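Uncharacterized protein (Bacteroides ovatus CL02T12C04, PDB 6PTM) is probably an exo-acting carrageenase of glycoside hydrolase family 42 that hydrolyses sugar units from the ends of carrageenan chains. Local coordinates at residues 234-238 with 262-266; 294-299 with 406-410. One frame throughout, in Å; residues are numbered along the deposited sequence.

Contact 1: 234-238 with 262-266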
# COMPACT_ATOMS: atom_id res chain seq x y z
N PHE A 234 -11.56 19.99 14.61
CA PHE A 234 -12.44 19.63 15.74
C PHE A 234 -13.28 20.87 16.07
O PHE A 234 -12.77 21.98 16.05
CB PHE A 234 -11.57 19.07 16.85
CG PHE A 234 -12.37 18.46 17.94
CD1 PHE A 234 -12.93 17.20 17.78
CD2 PHE A 234 -12.58 19.13 19.13
CE1 PHE A 234 -13.69 16.64 18.79
CE2 PHE A 234 -13.36 18.56 20.13
CZ PHE A 234 -13.89 17.31 19.96
N PRO A 235 -14.60 20.75 16.34
CA PRO A 235 -15.45 21.95 16.41
C PRO A 235 -15.09 22.93 17.55
O PRO A 235 -14.85 22.49 18.67
CB PRO A 235 -16.86 21.38 16.58
CG PRO A 235 -16.64 20.01 17.18
CD PRO A 235 -15.34 19.51 16.57
N LYS A 236 -15.07 24.23 17.24
CA LYS A 236 -14.64 25.29 18.19
C LYS A 236 -15.54 25.27 19.44
O LYS A 236 -15.02 25.50 20.52
CB LYS A 236 -14.63 26.67 17.51
CG LYS A 236 -13.45 26.87 16.56
CD LYS A 236 -12.12 27.02 17.28
CE LYS A 236 -10.92 26.72 16.40
NZ LYS A 236 -10.91 27.61 15.22
N TRP A 237 -16.83 25.00 19.33
CA TRP A 237 -17.69 25.02 20.54
C TRP A 237 -17.16 24.00 21.56
O TRP A 237 -17.22 24.28 22.77
CB TRP A 237 -19.15 24.78 20.20
CG TRP A 237 -19.42 23.39 19.71
CD1 TRP A 237 -19.56 22.99 18.41
CD2 TRP A 237 -19.59 22.21 20.52
NE1 TRP A 237 -19.80 21.64 18.36
CE2 TRP A 237 -19.79 21.13 19.63
CE3 TRP A 237 -19.55 21.95 21.89
CZ2 TRP A 237 -19.97 19.83 20.08
CZ3 TRP A 237 -19.70 20.65 22.34
CH2 TRP A 237 -19.93 19.61 21.44
N ALA A 238 -16.69 22.84 21.09
CA ALA A 238 -16.18 21.75 21.97
C ALA A 238 -14.86 22.21 22.58
O ALA A 238 -14.62 21.90 23.76
CB ALA A 238 -15.99 20.48 21.18
N LEU A 262 -15.18 14.13 25.52
CA LEU A 262 -15.92 15.06 24.65
C LEU A 262 -15.55 14.71 23.20
O LEU A 262 -16.40 14.90 22.30
CB LEU A 262 -15.57 16.49 25.04
CG LEU A 262 -16.31 17.56 24.25
CD1 LEU A 262 -17.79 17.49 24.53
CD2 LEU A 262 -15.75 18.92 24.57
N ALA A 263 -14.37 14.15 22.97
CA ALA A 263 -13.97 13.68 21.63
C ALA A 263 -14.86 12.51 21.23
O ALA A 263 -15.37 12.50 20.10
CB ALA A 263 -12.50 13.32 21.62
N ARG A 264 -15.06 11.56 22.14
CA ARG A 264 -15.93 10.38 21.89
C ARG A 264 -17.41 10.82 21.69
O ARG A 264 -18.09 10.26 20.78
CB ARG A 264 -15.73 9.35 23.01
CG ARG A 264 -14.25 9.03 23.23
CD ARG A 264 -13.89 7.60 22.92
NE ARG A 264 -12.44 7.37 22.76
CZ ARG A 264 -11.89 6.16 22.76
NH1 ARG A 264 -12.65 5.09 22.96
NH2 ARG A 264 -10.59 6.02 22.57
N GLN A 265 -17.91 11.76 22.49
CA GLN A 265 -19.29 12.30 22.29
C GLN A 265 -19.40 12.85 20.85
O GLN A 265 -20.38 12.55 20.12
CB GLN A 265 -19.62 13.39 23.32
CG GLN A 265 -20.94 14.13 23.04
CD GLN A 265 -21.10 15.34 23.93
OE1 GLN A 265 -20.84 15.23 25.12
NE2 GLN A 265 -21.42 16.51 23.36
N VAL A 266 -18.42 13.64 20.43
CA VAL A 266 -18.51 14.39 19.15
C VAL A 266 -18.47 13.38 18.00
O VAL A 266 -19.31 13.47 17.07
CB VAL A 266 -17.44 15.50 19.04
CG1 VAL A 266 -17.36 16.04 17.62
CG2 VAL A 266 -17.68 16.64 20.02
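Val-266 on helix 261-278 reaches into a recess formed by Phe-234, Pro-235 and Trp-237. Val-266 CB already lies 3.9 Å from Phe-234 CE1, and there the side chain forks. CG1, anti to the backbone N (chi1 168°), stays beside the same ring and turns to the proline, with Val-266 CG1 4.1 Å from Pro-235 CG. CG2 takes the other direction and touches both aromatic residues: Val-266 CG2 lies 3.8 Å from Phe-234 CZ, and the same methyl is 3.9 Å from Trp-237 CZ2. A branched aliphatic residue suits this place because each methyl has its own partners.

The Phe-234 ring is also braced within its own segment, where Pro-235 CD sits over one face, offset toward the rim. Its tip runs on to the helix backbone, so that Phe-234 CZ approaches Ala-263 CA to 4.0 Å; the small alanine side chain allows the ring in close. A serine in place of Phe-234 would probably leave a gap beside Val-266 and Ala-263 and deprive Tyr-256 of its neighbouring ring. One turn before Val-266, Leu-262 fills the next position, and its CD2 packs 3.7 Å from Ala-238 CB.

Polar groups mark the margin. Gln-265 extends until its NE2 stands 3.9 Å from Trp-237 CH2, at the edge of the indole and near its plane, the amide turned only 22° from the ring; the two groups are anchored separately, NE2 to Asn-204 and the indole NE1 to the carbonyl of Val-201. Pro-235, at the N-cap position, starts the short helix 236-241. This is apolar packing of a loop helix against the helix that follows barrel strand 225-230 in a TIM-barrel βα unit.

Contact 2: 294-299 with 406-410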
# COMPACT_ATOMS: atom_id res chain seq x y z
N PRO A 294 -2.86 8.54 10.13
CA PRO A 294 -2.80 8.65 11.59
C PRO A 294 -1.41 8.28 12.13
O PRO A 294 -0.71 7.41 11.55
CB PRO A 294 -3.86 7.65 12.06
CG PRO A 294 -3.80 6.60 10.99
CD PRO A 294 -3.75 7.43 9.71
N HIS A 295 -1.02 8.97 13.21
CA HIS A 295 0.17 8.65 14.03
C HIS A 295 0.14 9.55 15.26
O HIS A 295 -0.39 10.71 15.16
CB HIS A 295 1.48 8.70 13.22
CG HIS A 295 1.58 9.80 12.20
ND1 HIS A 295 2.04 11.05 12.51
CD2 HIS A 295 1.36 9.80 10.86
CE1 HIS A 295 2.05 11.80 11.42
NE2 HIS A 295 1.66 11.06 10.38
N TRP A 296 0.63 8.98 16.35
CA TRP A 296 0.70 9.59 17.70
C TRP A 296 2.14 9.50 18.20
O TRP A 296 2.37 8.92 19.29
CB TRP A 296 -0.30 8.89 18.63
CG TRP A 296 -1.72 9.26 18.34
CD1 TRP A 296 -2.45 10.21 18.98
CD2 TRP A 296 -2.59 8.72 17.32
NE1 TRP A 296 -3.71 10.29 18.46
CE2 TRP A 296 -3.84 9.37 17.46
CE3 TRP A 296 -2.45 7.71 16.37
CZ2 TRP A 296 -4.92 9.09 16.65
CZ3 TRP A 296 -3.53 7.43 15.56
CH2 TRP A 296 -4.74 8.11 15.69
N ASN A 297 3.07 9.97 17.35
CA ASN A 297 4.51 9.92 17.67
C ASN A 297 4.73 10.63 19.01
O ASN A 297 4.10 11.67 19.25
CB ASN A 297 5.39 10.58 16.60
CG ASN A 297 5.28 9.92 15.25
OD1 ASN A 297 4.93 8.74 15.15
ND2 ASN A 297 5.68 10.64 14.19
N CYS A 298 5.60 10.07 19.83
CA CYS A 298 5.71 10.41 21.26
C CYS A 298 7.19 10.35 21.70
O CYS A 298 7.43 10.10 22.88
CB CYS A 298 4.80 9.48 22.06
SG CYS A 298 5.28 7.73 21.98
N ILE A 299 8.14 10.52 20.79
CA ILE A 299 9.58 10.68 21.13
C ILE A 299 9.93 12.17 21.02
O ILE A 299 9.72 12.82 19.97
CB ILE A 299 10.49 9.77 20.29
CG1 ILE A 299 10.16 8.31 20.58
CG2 ILE A 299 11.96 10.10 20.54
CD1 ILE A 299 10.86 7.31 19.69
N ASP A 406 7.02 4.31 17.64
CA ASP A 406 6.41 5.24 18.61
C ASP A 406 5.10 5.83 18.10
O ASP A 406 4.50 6.62 18.83
CB ASP A 406 7.41 6.33 19.01
CG ASP A 406 7.79 7.22 17.84
OD1 ASP A 406 8.33 6.66 16.84
OD2 ASP A 406 7.46 8.40 17.91
N SER A 407 4.66 5.50 16.88
CA SER A 407 3.49 6.14 16.23
C SER A 407 2.17 5.66 16.84
O SER A 407 1.15 6.29 16.54
CB SER A 407 3.47 5.85 14.75
OG SER A 407 3.33 4.45 14.54
N GLY A 408 2.15 4.53 17.54
CA GLY A 408 0.92 3.88 18.03
C GLY A 408 0.23 3.09 16.93
O GLY A 408 -0.92 2.62 17.11
N ILE A 409 0.90 2.94 15.79
CA ILE A 409 0.37 2.19 14.63
C ILE A 409 0.89 0.75 14.70
O ILE A 409 2.12 0.51 14.46
CB ILE A 409 0.75 2.89 13.32
CG1 ILE A 409 0.13 4.29 13.28
CG2 ILE A 409 0.33 2.06 12.12
CD1 ILE A 409 -1.38 4.36 13.52
N ASP A 410 -0.05 -0.15 14.95
CA ASP A 410 0.14 -1.61 14.99
C ASP A 410 -0.43 -2.16 13.68
O ASP A 410 -1.64 -2.34 13.60
CB ASP A 410 -0.52 -2.18 16.25
CG ASP A 410 -0.41 -3.70 16.45
OD1 ASP A 410 -0.07 -4.42 15.47
OD2 ASP A 410 -0.69 -4.15 17.57
O HOH W 1 6.96 7.08 14.42
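Asp-406 turns its carboxylate up against 294-299, which runs nearly antiparallel to 406-409, the end-to-end directions 164° apart. Its CG stands between the backbone N and the carbonyl carbon (chi1 64°), and this places OD2 to take the backbone N-H of Cys-298 on its anti lone pair, with 3.2 Å between Cys-298 N and Asp-406 OD2. OD1 is left for a water, which donates both to it and to Asn-297 OD1. The amide and carboxylate that share this water are inclined by 35°, while the far end of the amide, ND2, is fixed by the carbonyl of Trp-303. Ile-299 crosses the aspartate at about a right angle, its CD1 3.6 Å from Asp-406 CG, which probably shields part of the carboxylate from solvent.

In the middle the backbones themselves meet: Trp-296 N donates to Ser-407 O at 2.7 Å, the donor tilted out of the carbonyl plane. The same oxygen also lies at the edge of the indole. Trp-296 O and Asp-406 O, two acceptors, lie close together, and Asn-367 ND2 bonds the first and, weakly, the second, which would ease their repulsion.

At the other end Ile-409 sets its CD1 against two apolar neighbours, 4.2 Å from Pro-294 CG and 4.3 Å from Trp-296 CZ3, the latter at the ring edge. Ser-407 OG accepts from Ile-409 N, an ST turn that bends the chain through Gly-408, whose positive phi suits a residue without a side chain. Such joined loops beyond barrel strands 288-292 and 391-394 are where a TIM-barrel glycosidase carries its active site, and Pro-294 ends an Asn-Glu-Pro sequence consistent with the acid/base motif of clan GH-A.

From the N terminus, the chain passes barrel strand 225-230 and enters contact 1, which closes a local loop: only 23 residues separate 234-238 from 262-266. Helix 261-278 then leads into strand 288-292, after which contact 2 opens. It closes a far longer excursion, 106 residues that include helices 310-324, 327-334 and 358-385 and strand 391-394. The two contacts therefore follow in series, neither nested nor crossed. The centres of contact 1 and contact 2 lie about 22 Å apart. Contact 1 secures one loop against its own following helix; contact 2 joins the loops beyond two neighbouring strands of the barrel. Helix 358-385 borders both, meeting Arg-264 and Trp-296.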